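Local coordinates for ABC transporter (Caldanaerobius, PDB 4G68), which probably serves as the extracellular solute-binding component of an ABC transporter, capturing sugars released from xylan for import by this thermophilic bacterium, at residues I39-N45 and V70-V76; I59-W63 and R337-L342; V156-E162 and G295-R301; N279-A283 and I353-L357. One frame throughout, in Å; residues are numbered along the deposited sequence.

Contact 1. Residues I39-N45 and V70-V76; sequences ITLTFWN and VQIVESV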
loop_
_atom_site.group_PDB
_atom_site.type_symbol
_atom_site.label_atom_id
_atom_site.label_comp_id
_atom_site.label_asym_id
_atom_site.label_seq_id
_atom_site.Cartn_x
_atom_site.Cartn_y
_atom_site.Cartn_z
ATOM N N ILE C 39 -20.550 -27.695 2.935
ATOM C CA ILE C 39 -19.299 -27.130 3.480
ATOM C C ILE C 39 -19.413 -25.601 3.493
ATOM O O ILE C 39 -20.041 -25.007 2.592
ATOM C CB ILE C 39 -18.089 -27.671 2.668
ATOM C CG1 ILE C 39 -17.746 -29.101 3.116
ATOM C CG2 ILE C 39 -16.865 -26.781 2.718
ATOM C CD1 ILE C 39 -18.127 -29.464 4.537
ATOM N N THR C 40 -18.859 -24.983 4.535
ATOM C CA THR C 40 -18.752 -23.511 4.564
ATOM C C THR C 40 -17.331 -23.026 4.894
ATOM O O THR C 40 -16.729 -23.412 5.890
ATOM C CB THR C 40 -19.797 -22.880 5.493
ATOM O OG1 THR C 40 -21.096 -23.136 4.949
ATOM C CG2 THR C 40 -19.591 -21.369 5.595
ATOM N N LEU C 41 -16.794 -22.193 4.012
ATOM C CA LEU C 41 -15.489 -21.593 4.232
ATOM C C LEU C 41 -15.643 -20.196 4.816
ATOM O O LEU C 41 -16.603 -19.454 4.489
ATOM C CB LEU C 41 -14.723 -21.523 2.901
ATOM C CG LEU C 41 -14.503 -22.822 2.108
ATOM C CD1 LEU C 41 -14.044 -22.513 0.677
ATOM C CD2 LEU C 41 -13.507 -23.741 2.804
ATOM N N THR C 42 -14.690 -19.820 5.662
ATOM C CA THR C 42 -14.611 -18.451 6.138
ATOM C C THR C 42 -13.539 -17.671 5.348
ATOM O O THR C 42 -12.497 -18.212 4.971
ATOM C CB THR C 42 -14.355 -18.393 7.637
ATOM O OG1 THR C 42 -13.242 -19.239 7.963
ATOM C CG2 THR C 42 -15.624 -18.896 8.380
ATOM N N PHE C 43 -13.822 -16.396 5.089
ATOM C CA PHE C 43 -12.890 -15.567 4.314
ATOM C C PHE C 43 -12.844 -14.205 4.984
ATOM O O PHE C 43 -13.900 -13.588 5.155
ATOM C CB PHE C 43 -13.416 -15.438 2.884
ATOM C CG PHE C 43 -12.707 -14.405 2.045
ATOM C CD1 PHE C 43 -11.300 -14.361 1.969
ATOM C CD2 PHE C 43 -13.465 -13.470 1.302
ATOM C CE1 PHE C 43 -10.667 -13.413 1.191
ATOM C CE2 PHE C 43 -12.820 -12.522 0.519
ATOM C CZ PHE C 43 -11.426 -12.509 0.454
ATOM N N TRP C 44 -11.655 -13.776 5.433
ATOM C CA TRP C 44 -11.517 -12.432 5.984
ATOM C C TRP C 44 -10.806 -11.503 5.020
ATOM O O TRP C 44 -9.845 -11.908 4.371
ATOM C CB TRP C 44 -10.740 -12.423 7.297
ATOM C CG TRP C 44 -11.372 -13.230 8.441
ATOM C CD1 TRP C 44 -12.593 -13.909 8.463
ATOM C CD2 TRP C 44 -10.793 -13.442 9.780
ATOM N NE1 TRP C 44 -12.801 -14.531 9.694
ATOM C CE2 TRP C 44 -11.769 -14.273 10.530
ATOM C CE3 TRP C 44 -9.614 -13.043 10.406
ATOM C CZ2 TRP C 44 -11.529 -14.694 11.827
ATOM C CZ3 TRP C 44 -9.385 -13.474 11.728
ATOM C CH2 TRP C 44 -10.326 -14.278 12.419
ATOM N N ASN C 45 -11.263 -10.245 4.955
ATOM C CA ASN C 45 -10.593 -9.194 4.151
ATOM C C ASN C 45 -10.823 -7.803 4.764
ATOM O O ASN C 45 -11.564 -7.673 5.765
ATOM C CB ASN C 45 -11.017 -9.260 2.670
ATOM C CG ASN C 45 -12.483 -8.932 2.474
ATOM O OD1 ASN C 45 -12.862 -7.752 2.433
ATOM N ND2 ASN C 45 -13.318 -9.963 2.384
ATOM N N VAL C 70 -20.140 -25.742 -1.575
ATOM C CA VAL C 70 -19.052 -25.012 -0.944
ATOM C C VAL C 70 -19.441 -23.530 -0.834
ATOM O O VAL C 70 -19.232 -22.745 -1.766
ATOM C CB VAL C 70 -17.737 -25.188 -1.722
ATOM C CG1 VAL C 70 -16.575 -24.625 -0.919
ATOM C CG2 VAL C 70 -17.506 -26.658 -2.055
ATOM N N GLN C 71 -20.026 -23.153 0.293
ATOM C CA GLN C 71 -20.368 -21.748 0.518
ATOM C C GLN C 71 -19.190 -20.997 1.146
ATOM O O GLN C 71 -18.352 -21.589 1.815
ATOM C CB GLN C 71 -21.610 -21.651 1.404
ATOM C CG GLN C 71 -22.817 -22.347 0.781
ATOM C CD GLN C 71 -23.333 -21.622 -0.453
ATOM O OE1 GLN C 71 -23.165 -22.089 -1.584
ATOM N NE2 GLN C 71 -23.936 -20.462 -0.243
ATOM N N ILE C 72 -19.124 -19.693 0.883
ATOM C CA ILE C 72 -18.197 -18.795 1.579
ATOM C C ILE C 72 -18.987 -17.788 2.398
ATOM O O ILE C 72 -20.026 -17.280 1.937
ATOM C CB ILE C 72 -17.321 -18.023 0.558
ATOM C CG1 ILE C 72 -16.543 -18.997 -0.351
ATOM C CG2 ILE C 72 -16.418 -16.991 1.249
ATOM C CD1 ILE C 72 -15.899 -18.362 -1.577
ATOM N N VAL C 73 -18.487 -17.497 3.597
ATOM C CA VAL C 73 -19.026 -16.432 4.440
ATOM C C VAL C 73 -17.835 -15.546 4.769
ATOM O O VAL C 73 -16.761 -16.051 5.068
ATOM C CB VAL C 73 -19.696 -16.996 5.727
ATOM C CG1 VAL C 73 -20.030 -15.883 6.715
ATOM C CG2 VAL C 73 -20.930 -17.855 5.378
ATOM N N GLU C 74 -18.014 -14.232 4.665
ATOM C CA GLU C 74 -16.908 -13.310 4.918
ATOM C C GLU C 74 -17.082 -12.550 6.213
ATOM O O GLU C 74 -18.196 -12.389 6.703
ATOM C CB GLU C 74 -16.722 -12.342 3.722
ATOM C CG GLU C 74 -17.917 -11.425 3.472
ATOM C CD GLU C 74 -17.618 -10.243 2.555
ATOM O OE1 GLU C 74 -16.441 -9.832 2.429
ATOM O OE2 GLU C 74 -18.599 -9.703 1.983
ATOM N N SER C 75 -15.980 -12.083 6.780
ATOM C CA SER C 75 -16.055 -11.077 7.817
ATOM C C SER C 75 -15.069 -9.940 7.446
ATOM O O SER C 75 -13.885 -10.174 7.177
ATOM C CB SER C 75 -15.819 -11.702 9.207
ATOM O OG SER C 75 -15.371 -10.733 10.181
ATOM N N VAL C 76 -15.593 -8.714 7.374
ATOM C CA VAL C 76 -14.798 -7.569 6.919
ATOM C C VAL C 76 -14.400 -6.650 8.084
ATOM O O VAL C 76 -15.219 -6.328 8.948
ATOM C CB VAL C 76 -15.519 -6.827 5.778
ATOM C CG1 VAL C 76 -16.984 -6.606 6.097
ATOM C CG2 VAL C 76 -14.820 -5.536 5.419
#
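From Thr40 beside Gln71 to Asn45 beside Val76, two parallel strands run in unbroken register, their backbone bonds alternating so that Leu41 and Phe43 each spend N and O on the neighbouring strand. Leu41 N gives to Gln71 O at 2.8 Å and Leu41 O takes Val73 N at 2.9 Å; the last bond of the series, from Asn45 N to Ser75 O at 3.4 Å, is weak. Helix 52-66 joins the two strands as a beta-alpha-beta unit. Leu41, Phe43 and Ile72 share one face. There Leu41 CD1 rests on Val70 CG1 at 3.7 Å, while Phe43 CB meets the Ile72 CG2 branch at 3.8 Å, and helix 332-353 packs over the same residues. On the other face Thr40 CG2 touches Val73 CG2 at 3.8 Å, and Ser75 CB lies 4.0 Å from Trp44 CD1; the Trp44 indole also makes a cation-pi contact with Lys85. Asn45 and Glu74 are both folded between backbone N and carbonyl carbon (chi1 66° and 63°), which turns amide and carboxylate toward each other. Asn45 ND2 donates to Glu74 OE1 at 3.1 Å, with the oxygen close to the amide plane. Because Asn45 OD1 accepts from Phe47 N, the amide is held at both ends, and its N-H would be expected to ease the negative charge of Glu74 where the apolar face gives way to polar groups.

Contact 2. Residues I59-W63 and R337-L342; sequences IIDQW and RAAKYL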
loop_
_atom_site.group_PDB
_atom_site.type_symbol
_atom_site.label_atom_id
_atom_site.label_comp_id
_atom_site.label_asym_id
_atom_site.label_seq_id
_atom_site.Cartn_x
_atom_site.Cartn_y
_atom_site.Cartn_z
ATOM N N ILE C 59 -19.100 -10.608 -5.631
ATOM C CA ILE C 59 -18.181 -11.671 -5.961
ATOM C C ILE C 59 -18.455 -12.923 -5.124
ATOM O O ILE C 59 -18.595 -14.006 -5.691
ATOM C CB ILE C 59 -16.702 -11.264 -5.768
ATOM C CG1 ILE C 59 -16.300 -10.179 -6.765
ATOM C CG2 ILE C 59 -15.819 -12.483 -5.982
ATOM C CD1 ILE C 59 -15.009 -9.470 -6.416
ATOM N N ILE C 60 -18.522 -12.780 -3.802
ATOM C CA ILE C 60 -18.901 -13.891 -2.902
ATOM C C ILE C 60 -20.240 -14.492 -3.345
ATOM O O ILE C 60 -20.351 -15.718 -3.479
ATOM C CB ILE C 60 -19.055 -13.463 -1.408
ATOM C CG1 ILE C 60 -17.845 -12.705 -0.810
ATOM C CG2 ILE C 60 -19.492 -14.640 -0.536
ATOM C CD1 ILE C 60 -16.485 -13.315 -0.916
ATOM N N ASP C 61 -21.239 -13.638 -3.577
ATOM C CA ASP C 61 -22.582 -14.129 -3.957
ATOM C C ASP C 61 -22.533 -14.987 -5.242
ATOM O O ASP C 61 -23.138 -16.084 -5.306
ATOM C CB ASP C 61 -23.607 -12.986 -4.061
ATOM C CG ASP C 61 -23.868 -12.294 -2.722
ATOM O OD1 ASP C 61 -23.366 -12.733 -1.646
ATOM O OD2 ASP C 61 -24.572 -11.276 -2.760
ATOM N N GLN C 62 -21.790 -14.523 -6.253
ATOM C CA GLN C 62 -21.696 -15.312 -7.467
ATOM C C GLN C 62 -21.010 -16.666 -7.208
ATOM O O GLN C 62 -21.407 -17.695 -7.774
ATOM C CB GLN C 62 -20.993 -14.565 -8.589
ATOM C CG GLN C 62 -21.186 -15.307 -9.907
ATOM C CD GLN C 62 -20.490 -14.670 -11.090
ATOM O OE1 GLN C 62 -20.676 -13.469 -11.387
ATOM N NE2 GLN C 62 -19.691 -15.491 -11.798
ATOM N N TRP C 63 -19.998 -16.674 -6.336
ATOM C CA TRP C 63 -19.398 -17.949 -5.954
ATOM C C TRP C 63 -20.394 -18.842 -5.261
ATOM O O TRP C 63 -20.427 -20.055 -5.514
ATOM C CB TRP C 63 -18.147 -17.781 -5.097
ATOM C CG TRP C 63 -17.685 -19.096 -4.491
ATOM C CD1 TRP C 63 -18.204 -19.748 -3.364
ATOM C CD2 TRP C 63 -16.603 -19.978 -4.980
ATOM N NE1 TRP C 63 -17.544 -20.938 -3.136
ATOM C CE2 TRP C 63 -16.566 -21.131 -4.062
ATOM C CE3 TRP C 63 -15.694 -19.924 -6.032
ATOM C CZ2 TRP C 63 -15.657 -22.169 -4.220
ATOM C CZ3 TRP C 63 -14.765 -20.970 -6.173
ATOM C CH2 TRP C 63 -14.751 -22.066 -5.291
ATOM N N ARG C 337 -9.336 -23.668 -3.982
ATOM C CA ARG C 337 -10.098 -23.436 -5.205
ATOM C C ARG C 337 -10.791 -22.094 -5.148
ATOM O O ARG C 337 -10.694 -21.271 -6.108
ATOM C CB ARG C 337 -11.110 -24.542 -5.525
ATOM C CG ARG C 337 -11.759 -24.383 -6.902
ATOM C CD ARG C 337 -12.524 -25.642 -7.326
ATOM N NE ARG C 337 -13.584 -25.946 -6.367
ATOM C CZ ARG C 337 -14.852 -25.564 -6.497
ATOM N NH1 ARG C 337 -15.221 -24.870 -7.568
ATOM N NH2 ARG C 337 -15.730 -25.896 -5.567
ATOM N N ALA C 338 -11.467 -21.869 -4.021
ATOM C CA ALA C 338 -12.042 -20.582 -3.743
ATOM C C ALA C 338 -11.058 -19.458 -3.743
ATOM O O ALA C 338 -11.364 -18.419 -4.286
ATOM C CB ALA C 338 -12.781 -20.613 -2.409
ATOM N N ALA C 339 -9.922 -19.621 -3.047
ATOM C CA ALA C 339 -8.906 -18.558 -2.982
ATOM C C ALA C 339 -8.506 -18.181 -4.422
ATOM O O ALA C 339 -8.545 -16.976 -4.777
ATOM C CB ALA C 339 -7.678 -18.973 -2.171
ATOM N N LYS C 340 -8.176 -19.185 -5.249
ATOM C CA LYS C 340 -7.881 -18.916 -6.677
ATOM C C LYS C 340 -8.908 -18.062 -7.409
ATOM O O LYS C 340 -8.542 -17.125 -8.165
ATOM C CB LYS C 340 -7.734 -20.210 -7.430
ATOM C CG LYS C 340 -6.407 -20.862 -7.200
ATOM C CD LYS C 340 -6.257 -22.073 -8.106
ATOM C CE LYS C 340 -5.634 -23.242 -7.398
ATOM N NZ LYS C 340 -5.358 -24.359 -8.351
ATOM N N TYR C 341 -10.174 -18.385 -7.202
ATOM C CA TYR C 341 -11.304 -17.599 -7.774
ATOM C C TYR C 341 -11.381 -16.202 -7.124
ATOM O O TYR C 341 -11.430 -15.207 -7.789
ATOM C CB TYR C 341 -12.648 -18.364 -7.637
ATOM C CG TYR C 341 -13.892 -17.518 -7.813
ATOM C CD1 TYR C 341 -14.559 -17.493 -9.046
ATOM C CD2 TYR C 341 -14.432 -16.774 -6.737
ATOM C CE1 TYR C 341 -15.721 -16.744 -9.230
ATOM C CE2 TYR C 341 -15.574 -15.999 -6.917
ATOM C CZ TYR C 341 -16.217 -15.998 -8.160
ATOM O OH TYR C 341 -17.376 -15.264 -8.389
ATOM N N LEU C 342 -11.369 -16.146 -5.818
ATOM C CA LEU C 342 -11.464 -14.856 -5.135
ATOM C C LEU C 342 -10.337 -13.894 -5.530
ATOM O O LEU C 342 -10.591 -12.692 -5.727
ATOM C CB LEU C 342 -11.376 -15.104 -3.651
ATOM C CG LEU C 342 -12.612 -15.762 -3.051
ATOM C CD1 LEU C 342 -12.307 -16.003 -1.577
ATOM C CD2 LEU C 342 -13.842 -14.826 -3.280
#
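Trp63 and Tyr341 fill the space between two helix segments whose axes stay 11.3 Å apart and run at 136° to each other. The packing is tight around the indole: Ala338 CB lies over its six-membered ring, 3.7 Å from Trp63 CZ2, in a CH-pi contact. Trp63 CE3 in turn sits above the phenol face, 3.5 Å from Tyr341 CD2, the two ring planes meeting obliquely at 55°. Farther along, Ile59 CG2 reaches Tyr341 CE2 at 3.6 Å. Tyr341 OH donates to Ile59 O at 3.2 Å, an oxygen that already accepts Trp63 N. The solvent side is looser. Exposed Gln62 approaches Tyr341 OH most closely with CB, at 3.7 Å, and exposed Arg337 lays its guanidinium face beneath Trp63 CH2 while NH1 bonds Asn67. Trp63 NE1 donates to Val70 O, and Ile72 touches both the indole and Ala338. Helices 52-66 and 332-353 thus lie side by side against one sheet face, the layered alpha/beta arrangement typical of a lobe in periplasmic-type binding proteins.

Contact 3. Residues V156-E162 and G295-R301; sequences VLYINKE and GKIEAVR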
loop_
_atom_site.group_PDB
_atom_site.type_symbol
_atom_site.label_atom_id
_atom_site.label_comp_id
_atom_site.label_asym_id
_atom_site.label_seq_id
_atom_site.Cartn_x
_atom_site.Cartn_y
_atom_site.Cartn_z
ATOM N N VAL C 156 2.115 6.948 -5.128
ATOM C CA VAL C 156 1.574 7.932 -6.066
ATOM C C VAL C 156 1.480 9.290 -5.391
ATOM O O VAL C 156 1.004 9.350 -4.264
ATOM C CB VAL C 156 0.135 7.563 -6.480
ATOM C CG1 VAL C 156 -0.478 8.610 -7.428
ATOM C CG2 VAL C 156 0.116 6.184 -7.139
ATOM N N LEU C 157 1.889 10.368 -6.118
ATOM C CA LEU C 157 1.526 11.733 -5.747
ATOM C C LEU C 157 0.251 12.080 -6.521
ATOM O O LEU C 157 0.235 12.119 -7.765
ATOM C CB LEU C 157 2.694 12.735 -5.996
ATOM C CG LEU C 157 2.474 14.254 -5.738
ATOM C CD1 LEU C 157 2.030 14.580 -4.314
ATOM C CD2 LEU C 157 3.728 15.028 -6.118
ATOM N N TYR C 158 -0.814 12.395 -5.772
ATOM C CA TYR C 158 -2.076 12.851 -6.352
ATOM C C TYR C 158 -2.098 14.362 -6.334
ATOM O O TYR C 158 -1.840 14.963 -5.304
ATOM C CB TYR C 158 -3.259 12.323 -5.531
ATOM C CG TYR C 158 -3.320 10.819 -5.487
ATOM C CD1 TYR C 158 -4.033 10.107 -6.439
ATOM C CD2 TYR C 158 -2.721 10.107 -4.452
ATOM C CE1 TYR C 158 -4.118 8.716 -6.391
ATOM C CE2 TYR C 158 -2.788 8.716 -4.403
ATOM C CZ TYR C 158 -3.485 8.038 -5.356
ATOM O OH TYR C 158 -3.550 6.663 -5.266
ATOM N N ILE C 159 -2.413 14.958 -7.494
ATOM C CA ILE C 159 -2.460 16.405 -7.696
ATOM C C ILE C 159 -3.916 16.786 -7.994
ATOM O O ILE C 159 -4.489 16.277 -8.960
ATOM C CB ILE C 159 -1.574 16.769 -8.952
ATOM C CG1 ILE C 159 -0.152 16.290 -8.757
ATOM C CG2 ILE C 159 -1.633 18.260 -9.355
ATOM C CD1 ILE C 159 0.435 16.881 -7.502
ATOM N N ASN C 160 -4.515 17.651 -7.177
ATOM C CA ASN C 160 -5.801 18.250 -7.541
ATOM C C ASN C 160 -5.534 19.336 -8.589
ATOM O O ASN C 160 -5.144 20.453 -8.205
ATOM C CB ASN C 160 -6.485 18.871 -6.308
ATOM C CG ASN C 160 -7.869 19.437 -6.630
ATOM O OD1 ASN C 160 -8.055 20.045 -7.681
ATOM N ND2 ASN C 160 -8.838 19.217 -5.765
ATOM N N LYS C 161 -5.725 19.017 -9.887
ATOM C CA LYS C 161 -5.379 19.951 -10.987
ATOM C C LYS C 161 -6.121 21.284 -10.855
ATOM O O LYS C 161 -5.563 22.345 -11.186
ATOM C CB LYS C 161 -5.716 19.379 -12.369
ATOM C CG LYS C 161 -5.030 18.050 -12.750
ATOM C CD LYS C 161 -5.612 17.564 -14.087
ATOM C CE LYS C 161 -5.485 16.063 -14.281
ATOM N NZ LYS C 161 -6.318 15.434 -15.366
ATOM N N GLU C 162 -7.361 21.219 -10.380
ATOM C CA GLU C 162 -8.222 22.411 -10.264
ATOM C C GLU C 162 -7.610 23.384 -9.262
ATOM O O GLU C 162 -7.638 24.606 -9.471
ATOM C CB GLU C 162 -9.620 22.053 -9.809
ATOM C CG GLU C 162 -10.548 23.280 -9.764
ATOM C CD GLU C 162 -11.957 22.905 -9.348
ATOM O OE1 GLU C 162 -12.800 22.721 -10.256
ATOM O OE2 GLU C 162 -12.212 22.786 -8.124
ATOM N N GLY C 295 -12.293 13.285 -11.929
ATOM C CA GLY C 295 -11.954 14.006 -13.176
ATOM C C GLY C 295 -11.026 15.193 -12.940
ATOM O O GLY C 295 -10.434 15.701 -13.870
ATOM N N LYS C 296 -10.842 15.577 -11.678
ATOM C CA LYS C 296 -9.956 16.685 -11.306
ATOM C C LYS C 296 -8.536 16.270 -10.871
ATOM O O LYS C 296 -7.690 17.146 -10.581
ATOM C CB LYS C 296 -10.625 17.484 -10.174
ATOM C CG LYS C 296 -12.014 17.903 -10.556
ATOM C CD LYS C 296 -12.523 18.956 -9.609
ATOM C CE LYS C 296 -13.938 19.364 -9.992
ATOM N NZ LYS C 296 -14.419 20.371 -8.993
ATOM N N ILE C 297 -8.303 14.954 -10.812
ATOM C CA ILE C 297 -7.098 14.343 -10.161
ATOM C C ILE C 297 -6.118 13.694 -11.132
ATOM O O ILE C 297 -6.512 12.860 -12.002
ATOM C CB ILE C 297 -7.475 13.245 -9.103
ATOM C CG1 ILE C 297 -8.330 13.808 -7.921
ATOM C CG2 ILE C 297 -6.228 12.374 -8.704
ATOM C CD1 ILE C 297 -8.028 15.228 -7.432
ATOM N N GLU C 298 -4.840 14.055 -10.957
ATOM C CA GLU C 298 -3.718 13.550 -11.750
ATOM C C GLU C 298 -2.758 12.794 -10.818
ATOM O O GLU C 298 -2.450 13.278 -9.700
ATOM C CB GLU C 298 -2.953 14.713 -12.368
ATOM C CG GLU C 298 -2.007 14.303 -13.463
ATOM C CD GLU C 298 -1.020 15.403 -13.840
ATOM O OE1 GLU C 298 -1.115 16.520 -13.275
ATOM O OE2 GLU C 298 -0.141 15.124 -14.680
ATOM N N ALA C 299 -2.316 11.618 -11.271
ATOM C CA ALA C 299 -1.296 10.818 -10.618
ATOM C C ALA C 299 0.083 11.044 -11.286
ATOM O O ALA C 299 0.249 10.877 -12.507
ATOM C CB ALA C 299 -1.659 9.318 -10.695
ATOM N N VAL C 300 1.063 11.394 -10.458
ATOM C CA VAL C 300 2.484 11.536 -10.832
ATOM C C VAL C 300 3.456 10.765 -9.884
ATOM O O VAL C 300 3.107 10.404 -8.763
ATOM C CB VAL C 300 2.896 13.042 -10.996
ATOM C CG1 VAL C 300 1.952 13.779 -11.960
ATOM C CG2 VAL C 300 2.961 13.763 -9.644
ATOM N N ARG C 301 4.649 10.484 -10.378
ATOM C CA ARG C 301 5.738 9.969 -9.566
ATOM C C ARG C 301 6.074 10.925 -8.463
ATOM O O ARG C 301 5.811 12.134 -8.583
ATOM C CB ARG C 301 6.989 9.835 -10.414
ATOM C CG ARG C 301 6.923 8.621 -11.312
ATOM C CD ARG C 301 8.224 8.448 -12.050
ATOM N NE ARG C 301 7.978 7.388 -12.989
ATOM C CZ ARG C 301 7.907 7.571 -14.291
ATOM N NH1 ARG C 301 8.108 8.796 -14.786
ATOM N NH2 ARG C 301 7.662 6.534 -15.079
#
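Glu162, with CG opposite its backbone N (chi1 -177°), and Lys296, with an extended chain beyond CG, lie alongside and point the same way. Lys296 NZ bridges to Glu162 OE1 at 3.1 Å, from above the carboxylate plane, with a weaker bond to OE2. Away from this bridge, Lys161 crosses Glu298 at about a right angle, Lys161 CE 3.4 Å from Glu298 CB. The bridge lies past the end of strands 156-160 and 297-300, an antiparallel pair in the mixed sheet of the solute-binding fold. Leu157 with Val300 and Ile159 with Glu298 are the hydrogen-bonded pairs, Ile159 N giving to Glu298 O at 2.8 Å. Where strand becomes helix, Lys161 N donates to Lys296 O and the N-cap Asn160 offers OD1 to Leu163 N. On the face of Tyr158 and Ala299, Val156 CG1 sits over the tyrosine ring centre and touches Ala299 CB at 3.5 Å. Ile297 CG2 approaches that ring at its edge, 3.9 Å from Tyr158 CD1, and Tyr158 OH bonds Gly278 O.

Contact 4. Residues N279-A283 and I353-L357; sequences NFDAA and IATGL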
loop_
_atom_site.group_PDB
_atom_site.type_symbol
_atom_site.label_atom_id
_atom_site.label_comp_id
_atom_site.label_asym_id
_atom_site.label_seq_id
_atom_site.Cartn_x
_atom_site.Cartn_y
_atom_site.Cartn_z
ATOM N N ASN C 279 -1.340 3.614 -4.343
ATOM C CA ASN C 279 -2.266 3.629 -5.443
ATOM C C ASN C 279 -3.719 3.205 -5.007
ATOM O O ASN C 279 -4.692 3.540 -5.691
ATOM C CB ASN C 279 -1.742 2.624 -6.466
ATOM C CG ASN C 279 -1.637 1.248 -5.860
ATOM O OD1 ASN C 279 -0.811 1.003 -4.954
ATOM N ND2 ASN C 279 -2.560 0.383 -6.244
ATOM N N PHE C 280 -3.846 2.407 -3.916
ATOM C CA PHE C 280 -5.151 1.792 -3.489
ATOM C C PHE C 280 -6.108 2.873 -3.014
ATOM O O PHE C 280 -7.372 2.693 -3.035
ATOM C CB PHE C 280 -4.954 0.804 -2.317
ATOM C CG PHE C 280 -3.854 1.241 -1.346
ATOM C CD1 PHE C 280 -4.141 2.178 -0.315
ATOM C CD2 PHE C 280 -2.580 0.667 -1.429
ATOM C CE1 PHE C 280 -3.129 2.539 0.579
ATOM C CE2 PHE C 280 -1.564 1.046 -0.580
ATOM C CZ PHE C 280 -1.850 1.972 0.443
ATOM N N ASP C 281 -5.500 4.006 -2.620
ATOM C CA ASP C 281 -6.276 5.189 -2.238
ATOM C C ASP C 281 -6.953 5.871 -3.394
ATOM O O ASP C 281 -7.883 6.649 -3.198
ATOM C CB ASP C 281 -5.442 6.162 -1.381
ATOM C CG ASP C 281 -5.199 5.613 0.034
ATOM O OD1 ASP C 281 -5.925 4.652 0.460
ATOM O OD2 ASP C 281 -4.284 6.177 0.693
ATOM N N ALA C 282 -6.543 5.563 -4.616
ATOM C CA ALA C 282 -7.216 6.143 -5.819
ATOM C C ALA C 282 -8.684 6.048 -5.805
ATOM O O ALA C 282 -9.342 7.037 -6.127
ATOM C CB ALA C 282 -6.701 5.522 -7.090
ATOM N N ALA C 283 -9.214 4.878 -5.413
ATOM C CA ALA C 283 -10.671 4.623 -5.472
ATOM C C ALA C 283 -11.460 5.611 -4.625
ATOM O O ALA C 283 -12.550 5.950 -5.013
ATOM C CB ALA C 283 -11.013 3.182 -5.054
ATOM N N ILE C 353 -12.122 -0.428 -10.396
ATOM C CA ILE C 353 -12.470 0.593 -9.434
ATOM C C ILE C 353 -11.287 1.354 -8.785
ATOM O O ILE C 353 -11.526 2.270 -7.984
ATOM C CB ILE C 353 -13.494 0.069 -8.402
ATOM C CG1 ILE C 353 -12.809 -0.786 -7.326
ATOM C CG2 ILE C 353 -14.612 -0.722 -9.113
ATOM C CD1 ILE C 353 -13.764 -1.253 -6.231
ATOM N N ALA C 354 -10.049 0.981 -9.118
ATOM C CA ALA C 354 -8.827 1.672 -8.651
ATOM C C ALA C 354 -8.522 1.536 -7.133
ATOM O O ALA C 354 -7.809 2.346 -6.544
ATOM C CB ALA C 354 -8.772 3.141 -9.144
ATOM N N THR C 355 -9.045 0.468 -6.539
ATOM C CA THR C 355 -8.689 0.079 -5.166
ATOM C C THR C 355 -7.357 -0.661 -5.120
ATOM O O THR C 355 -6.769 -0.837 -4.040
ATOM C CB THR C 355 -9.741 -0.864 -4.504
ATOM O OG1 THR C 355 -10.045 -1.978 -5.377
ATOM C CG2 THR C 355 -10.978 -0.111 -4.095
ATOM N N GLY C 356 -6.903 -1.131 -6.283
ATOM C CA GLY C 356 -5.561 -1.698 -6.388
ATOM C C GLY C 356 -4.997 -1.725 -7.801
ATOM O O GLY C 356 -5.650 -1.249 -8.738
ATOM N N LEU C 357 -3.766 -2.215 -7.927
ATOM C CA LEU C 357 -3.198 -2.556 -9.235
ATOM C C LEU C 357 -3.261 -4.090 -9.430
ATOM O O LEU C 357 -2.822 -4.839 -8.527
ATOM C CB LEU C 357 -1.770 -2.059 -9.316
ATOM C CG LEU C 357 -1.670 -0.535 -9.400
ATOM C CD1 LEU C 357 -0.302 -0.084 -8.902
ATOM C CD2 LEU C 357 -2.001 -0.022 -10.823
#
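The Asn279 amide meets Leu357 at a slant, at CG and the CD1 branch. The asparagine takes the crowded position between backbone N and carbonyl carbon (chi1 59°), which brings ND2 to 3.4 Å from Leu357 CG, while OD1 is taken by Ala154 N of strand 144-160. Asn279 ND2 also comes near Leu357 N, but both are donors and form no bond. The backbone sets Phe280 CB 3.0 Å from Thr355 O, while chi1 of 35° turns the ring off from the other segment. Thr355 sends its two branches to different tasks: OG1 bonds Asp350 in the helix behind it, and CG2 is driven against Ala283 CB at 3.4 Å, tighter than usual. Ala283 CB also sits 3.1 Å from Ile353 O. Ala354 leaves helix 332-353 with positive phi (68°), and its CB packs on Ala282 CB at 3.8 Å. Its carbonyl oxygen receives a weak bond from Ala283 N. With Ala52 of helix 52-66 touching Ile353 and Thr355, this buried pairing of a helix exit with a short 3-10 segment is consistent with the junction between the two lobes of a periplasmic-type solute-binding protein.

In the fold
Contacts 1 and 2 build one neighbourhood: helix 332-353 packs against the beta-alpha-beta unit of strands 40-45 and 71-76 and helix 52-66, and Ile72 touches Trp63. Contact 3 reaches the same sheet, but its centre lies about 37 Å from that of contact 1, and it pairs antiparallel strands. Contact 4 lies nearest the chain centre and is the buried one, whereas the other three are partly buried; it adjoins contact 3 through Tyr158 and continues the chain from the helix of contact 2. The chemistry follows: regular backbone bonding in contacts 1 and 3, with a salt bridge past the strand ends in 3; aromatic packing in 2; and close alanine contacts with one weak bond in 4.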